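Local coordinates for uncharacterized conserved protein YjbQ/UPF0047 family, ortholog yugU B.subtilis (Clostridium acetobutylicum, PDB 1VMH), which is of unknown function but adopts the YjbQ-like fold of the UPF0047 family and packs as a three-chain assembly in the crystal, at the interface of chains A and B. Coordinates in Å, arbitrary orientation; residue numbers count along the deposited sequence, not the author numbering. Chains: chain A/B, Uncharacterized conserved protein YjbQ/UPF0047 family, ortholog yugU B.subtilis.

Contact 1: the interface of chains A and B. Residues chain A 57, 91, 96, 99-100; chain B 64-65, 71, 74-75.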
ATOM      1  N   THR A  57      10.591   0.318  10.417  1.00 13.12           N
ATOM      2  CA  THR A  57       9.208   0.581  10.781  1.00 12.80           C
ATOM      3  C   THR A  57       8.847   2.066  10.868  1.00 12.89           C
ATOM      4  O   THR A  57       7.687   2.379  11.053  1.00 13.64           O
ATOM      5  CB  THR A  57       8.851  -0.132  12.052  1.00 14.41           C
ATOM      6  OG1 THR A  57       9.709   0.324  13.087  1.00 15.75           O
ATOM      7  CG2 THR A  57       8.981  -1.633  11.878  1.00 16.99           C
ATOM      8  N   HIS A  91       3.765   6.204  22.960  1.00 14.95           N
ATOM      9  CA  HIS A  91       5.049   5.568  22.702  1.00 15.66           C
ATOM     10  C   HIS A  91       6.206   6.411  23.185  1.00 15.12           C
ATOM     11  O   HIS A  91       6.349   7.563  22.798  1.00 15.90           O
ATOM     12  CB  HIS A  91       5.205   5.269  21.233  1.00 15.08           C
ATOM     13  CG  HIS A  91       6.498   4.600  20.886  1.00 16.67           C
ATOM     14  ND1 HIS A  91       6.979   3.510  21.579  1.00 23.62           N
ATOM     15  CD2 HIS A  91       7.376   4.829  19.886  1.00 21.37           C
ATOM     16  CE1 HIS A  91       8.107   3.105  21.025  1.00 22.57           C
ATOM     17  NE2 HIS A  91       8.372   3.891  20.003  1.00 20.70           N
ATOM     18  N   SER A  96       5.940   7.822  17.147  1.00 15.19           N
ATOM     19  CA  SER A  96       4.746   7.194  16.617  1.00 13.63           C
ATOM     20  C   SER A  96       4.251   7.862  15.321  1.00 15.44           C
ATOM     21  O   SER A  96       3.681   7.195  14.443  1.00 15.65           O
ATOM     22  CB  SER A  96       3.616   7.138  17.649  1.00 19.66           C
ATOM     23  OG  SER A  96       3.850   6.082  18.554  1.00 23.07           O
ATOM     24  N   HIS A  99       5.848   6.009  12.660  1.00 12.88           N
ATOM     25  CA  HIS A  99       5.278   4.675  12.493  1.00 12.72           C
ATOM     26  C   HIS A  99       3.961   4.733  11.680  1.00 14.05           C
ATOM     27  O   HIS A  99       3.700   3.864  10.818  1.00 14.25           O
ATOM     28  CB  HIS A  99       5.016   4.003  13.844  1.00 14.26           C
ATOM     29  CG  HIS A  99       6.248   3.551  14.554  1.00 13.11           C
ATOM     30  ND1 HIS A  99       6.963   2.440  14.150  1.00 15.72           N
ATOM     31  CD2 HIS A  99       6.897   4.041  15.635  1.00 14.21           C
ATOM     32  CE1 HIS A  99       7.997   2.277  14.961  1.00 15.36           C
ATOM     33  NE2 HIS A  99       7.983   3.227  15.873  1.00 15.33           N
ATOM     34  N   ILE A 100       3.146   5.768  11.951  1.00 12.21           N
ATOM     35  CA  ILE A 100       1.863   5.908  11.264  1.00 13.86           C
ATOM     36  C   ILE A 100       2.104   6.203   9.794  1.00 13.87           C
ATOM     37  O   ILE A 100       1.524   5.574   8.914  1.00 14.17           O
ATOM     38  CB  ILE A 100       1.021   7.027  11.877  1.00 14.46           C
ATOM     39  CG1 ILE A 100       0.560   6.635  13.285  1.00 15.43           C
ATOM     40  CG2 ILE A 100      -0.173   7.350  11.011  1.00 17.26           C
ATOM     41  CD1 ILE A 100       0.155   7.812  14.103  1.00 17.90           C
TER
ATOM     42  N   ASN B  64       4.771  -3.408  10.657  1.00 12.17           N
ATOM     43  CA  ASN B  64       5.172  -2.319  11.526  1.00 13.58           C
ATOM     44  C   ASN B  64       5.805  -2.903  12.781  1.00 13.91           C
ATOM     45  O   ASN B  64       6.060  -4.104  12.863  1.00 13.51           O
ATOM     46  CB  ASN B  64       4.016  -1.333  11.792  1.00 16.13           C
ATOM     47  CG  ASN B  64       4.489   0.110  11.928  1.00 13.74           C
ATOM     48  OD1 ASN B  64       5.301   0.406  12.804  1.00 13.86           O
ATOM     49  ND2 ASN B  64       4.008   1.003  11.047  1.00 16.19           N
ATOM     50  N   GLU B  65       6.092  -2.034  13.747  1.00 12.84           N
ATOM     51  CA  GLU B  65       6.705  -2.406  15.029  1.00 14.75           C
ATOM     52  C   GLU B  65       5.935  -3.524  15.712  1.00 15.43           C
ATOM     53  O   GLU B  65       4.717  -3.400  15.905  1.00 15.39           O
ATOM     54  CB  GLU B  65       6.695  -1.175  15.931  1.00 16.24           C
ATOM     55  CG  GLU B  65       6.955  -1.423  17.410  1.00 19.00           C
ATOM     56  CD  GLU B  65       8.384  -1.786  17.687  1.00 17.87           C
ATOM     57  OE1 GLU B  65       9.292  -1.147  17.114  1.00 18.31           O
ATOM     58  OE2 GLU B  65       8.614  -2.730  18.459  1.00 17.54           O
ATOM     59  N   VAL B  71       2.947   1.484  20.283  1.00 16.56           N
ATOM     60  CA  VAL B  71       2.966   1.892  18.881  1.00 14.60           C
ATOM     61  C   VAL B  71       1.690   1.462  18.206  1.00 16.14           C
ATOM     62  O   VAL B  71       1.094   2.252  17.486  1.00 15.63           O
ATOM     63  CB  VAL B  71       4.176   1.345  18.131  1.00 16.51           C
ATOM     64  CG1 VAL B  71       4.046   1.598  16.600  1.00 15.25           C
ATOM     65  CG2 VAL B  71       5.432   1.982  18.669  1.00 17.63           C
ATOM     66  N   ASP B  74      -1.030   3.699  19.441  1.00 13.99           N
ATOM     67  CA  ASP B  74      -0.921   5.015  18.821  1.00 13.41           C
ATOM     68  C   ASP B  74      -1.450   5.040  17.395  1.00 14.84           C
ATOM     69  O   ASP B  74      -2.102   5.991  16.986  1.00 14.66           O
ATOM     70  CB  ASP B  74       0.531   5.506  18.870  1.00 14.45           C
ATOM     71  CG  ASP B  74       0.966   5.922  20.277  1.00 17.14           C
ATOM     72  OD1 ASP B  74       0.098   6.004  21.197  1.00 13.81           O
ATOM     73  OD2 ASP B  74       2.178   6.172  20.456  1.00 13.89           O
ATOM     74  N   ILE B  75      -1.185   3.995  16.631  1.00 14.37           N
ATOM     75  CA  ILE B  75      -1.666   3.953  15.255  1.00 13.41           C
ATOM     76  C   ILE B  75      -3.187   3.856  15.212  1.00 14.63           C
ATOM     77  O   ILE B  75      -3.844   4.628  14.529  1.00 14.33           O
ATOM     78  CB  ILE B  75      -1.059   2.778  14.475  1.00 14.44           C
ATOM     79  CG1 ILE B  75       0.466   2.944  14.339  1.00 14.65           C
ATOM     80  CG2 ILE B  75      -1.654   2.676  13.062  1.00 16.17           C
ATOM     81  CD1 ILE B  75       1.205   1.724  13.791  1.00 17.45           C
TER
HETATM   82  O   HOH W   1      10.548  -1.567  14.889  1.00 21.86           O

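Contact 2: the interface of chains A and B. Residues chain A 53, 107-108; chain B 63, 109-110.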
ATOM      1  N   PHE A  53      11.642  -3.110  -0.863  1.00 12.33           N
ATOM      2  CA  PHE A  53      11.152  -3.334   0.515  1.00 13.43           C
ATOM      3  C   PHE A  53      11.964  -2.511   1.540  1.00 12.51           C
ATOM      4  O   PHE A  53      13.221  -2.501   1.492  1.00 13.14           O
ATOM      5  CB  PHE A  53      11.254  -4.825   0.875  1.00 13.39           C
ATOM      6  CG  PHE A  53      10.627  -5.198   2.204  1.00 13.40           C
ATOM      7  CD1 PHE A  53      11.363  -5.113   3.386  1.00 14.34           C
ATOM      8  CD2 PHE A  53       9.317  -5.638   2.272  1.00 13.22           C
ATOM      9  CE1 PHE A  53      10.775  -5.458   4.584  1.00 14.11           C
ATOM     10  CE2 PHE A  53       8.748  -5.955   3.475  1.00 14.52           C
ATOM     11  CZ  PHE A  53       9.454  -5.842   4.612  1.00 15.05           C
ATOM     12  N   SER A 107       5.237  -0.584   3.267  1.00 12.09           N
ATOM     13  CA  SER A 107       6.521  -1.231   3.522  1.00 12.54           C
ATOM     14  C   SER A 107       7.231  -1.668   2.246  1.00 13.32           C
ATOM     15  O   SER A 107       8.446  -1.851   2.276  1.00 13.09           O
ATOM     16  CB  SER A 107       6.311  -2.443   4.446  1.00 13.27           C
ATOM     17  OG  SER A 107       5.343  -3.348   3.891  1.00 14.14           O
ATOM     18  N   SER A 108       6.526  -1.736   1.126  1.00 13.52           N
ATOM     19  CA  SER A 108       7.128  -2.097  -0.154  1.00 13.86           C
ATOM     20  C   SER A 108       6.304  -1.554  -1.286  1.00 15.40           C
ATOM     21  O   SER A 108       5.124  -1.200  -1.134  1.00 14.99           O
ATOM     22  CB  SER A 108       7.243  -3.617  -0.292  1.00 15.10           C
ATOM     23  OG  SER A 108       5.967  -4.214  -0.495  1.00 16.83           O
TER
ATOM     24  N   ILE B  63       2.752  -3.765   7.886  1.00 13.08           N
ATOM     25  CA  ILE B  63       4.011  -4.275   8.519  1.00 12.33           C
ATOM     26  C   ILE B  63       4.503  -3.149   9.387  1.00 13.07           C
ATOM     27  O   ILE B  63       4.640  -2.027   8.891  1.00 14.22           O
ATOM     28  CB  ILE B  63       5.025  -4.692   7.446  1.00 14.14           C
ATOM     29  CG1 ILE B  63       4.455  -5.867   6.620  1.00 14.32           C
ATOM     30  CG2 ILE B  63       6.368  -5.055   8.039  1.00 14.84           C
ATOM     31  CD1 ILE B  63       5.332  -6.452   5.519  1.00 16.48           C
ATOM     32  N   GLN B 109       0.236  -7.281   1.797  1.00 13.79           N
ATOM     33  CA  GLN B 109       1.627  -6.925   1.846  1.00 12.06           C
ATOM     34  C   GLN B 109       2.445  -8.135   1.382  1.00 11.97           C
ATOM     35  O   GLN B 109       1.994  -9.301   1.383  1.00 15.09           O
ATOM     36  CB  GLN B 109       2.058  -6.455   3.228  1.00 14.18           C
ATOM     37  CG  GLN B 109       1.250  -5.287   3.779  1.00 14.08           C
ATOM     38  CD  GLN B 109       1.404  -4.015   3.008  1.00 14.28           C
ATOM     39  OE1 GLN B 109       2.347  -3.847   2.230  1.00 16.90           O
ATOM     40  NE2 GLN B 109       0.490  -3.062   3.253  1.00 15.63           N
ATOM     41  N   GLN B 110       3.708  -7.873   1.074  1.00 14.26           N
ATOM     42  CA  GLN B 110       4.611  -8.933   0.631  1.00 14.41           C
ATOM     43  C   GLN B 110       5.968  -8.781   1.283  1.00 14.11           C
ATOM     44  O   GLN B 110       6.396  -7.669   1.634  1.00 15.65           O
ATOM     45  CB  GLN B 110       4.651  -9.097  -0.879  1.00 18.62           C
ATOM     46  CG  GLN B 110       5.186  -7.968  -1.645  1.00 20.09           C
ATOM     47  CD  GLN B 110       5.221  -8.289  -3.150  1.00 19.16           C
ATOM     48  OE1 GLN B 110       5.155  -9.480  -3.603  1.00 22.75           O
ATOM     49  NE2 GLN B 110       5.271  -7.242  -3.919  1.00 21.71           N
TER
HETATM   50  O   HOH W   2       5.159  -5.143   1.821  1.00 15.52           O
HETATM   51  O   HOH W   3       3.298  -1.578   1.077  1.00 16.45           O
HETATM   52  O   HOH W   4       4.928  -4.546  -2.904  1.00 29.98           O

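Contact 1: the interface of chains A and B
A:Ser96, A:His99 and A:Ile100 on helix 96-105 face B:Val71, B:Asp74 and B:Ile75 on helix 69-82, all with helical backbone angles, while beside the loop residue A:Thr57 strand 59-65 is extended at B:Asn64 and turns off at its last residue, B:Glu65. A:His99 is central. Its CG stands anti to its own carbonyl carbon (chi1 -73°), which sends the imidazole toward chain B, where B:Val71 CG1 rests on one face, offset toward the rim and 3.8 Å from the ring centroid. A branched valine suits this place because its two methyls serve two rings: CG2 sits over the centre of the A:His91 imidazole, 3.5 Å from that centroid. The B:Asn64 amide, its plane turned 47° from the A:His99 ring, bridges ring and backbone. Its ND2 donates to the carbonyl A:His99 O (2.9 Å), approaching 34° from the carbonyl plane, and its OD1 accepts from the ring nitrogen A:His99 ND1 (3.0 Å). OD1 also receives B:Glu65 N within its own chain. That donor and the acceptor A:His99 O settle which end of the amide is which, and so imply that ND1 donates. B:Glu65 bends at chi2, and this long acid carries its OE1 to a water shared with A:Thr57 OG1; threonine pairs that hydroxyl with a methyl, CG2, against the B:Asn64-B:Glu65 backbone. A:Ile100 and B:Ile75 run antiparallel alongside one another, CG1 against CG1 at 3.8 Å, an apolar contact for which isoleucine gives a broad flank. At the far end B:Asp74 suits two donors, since one carboxylate oxygen has a syn and an anti side. A:His91 N meets B:Asp74 OD2 on the syn side at 3.0 Å, and short A:Ser96, starting its helix, brings its hydroxyl OG to the anti lone pair of that same OD2, at 2.5 Å.

Contact 2: the interface of chains A and B
A:Ser107 faces B:Ile63 and B:Gln109 across a seam in which direct polar bonds are replaced by water. A:Ser107, just before strand 108-114, buries 44 Å² against chain B. Its OG lies between the backbone N and the carbonyl carbon (chi1 55°) and points toward the partner, where the B:Ile63 methyl CD1 comes to 3.5 Å of that oxygen. A small serine suits the spot: CB can pack on B:Ile63 CB while the hydroxyl reaches water 2. The neighbouring A:Ser108 adds its own OG to water 2 at 2.6 Å and meets water 4 as well, so two serine hydroxyls converge on one water. On the other side, B:Gln110 holds water 2 with its backbone, N at 3.2 Å and O at 2.8 Å. Its side chain runs extended beyond CG (chi2 178°), carrying the amide NE2 to water 4 at 2.9 Å, with a nearly straight N-H. The long, flexible glutamine is what lets a strand residue reach that second bridge. B:Gln109 instead bends at chi2, and its amide oxygen OE1 touches both water 2 and water 3, the latter at 2.7 Å. Water 3 in turn meets the backbone N and O of A:Ser108, tying that strand start to the glutamine. Beside the waters, A:Phe53 and B:Ile63 meet end-on, CE2 to CD1 at 4.0 Å, and A:Phe53 CE2 also lies 3.4 Å from the backbone B:Gln110 O. Aromatic and branched aliphatic side chains thus flank the polar water cluster. Ordered waters join the polar groups of the two chains here, which would help hold the chains together if the three-chain assembly is the biological one.

Contact 1 and contact 2 lie about 15 Å apart, measured between the centres of their C-alpha atoms, within one interface between chains A and B. Strand 59-65 of chain B runs through both: B:Asn64 and B:Glu65 serve contact 1, and B:Ile63 serves contact 2. On chain A, helix 96-105 is followed within two residues by A:Ser107, in the loop that precedes strand 108-114. Polar contacts are mostly direct in contact 1 and pass through water in contact 2. Both chains use strand 108-114, with different residues; such a non-two-fold interface is compatible with the deposited three-chain assembly, which may not be the biological one.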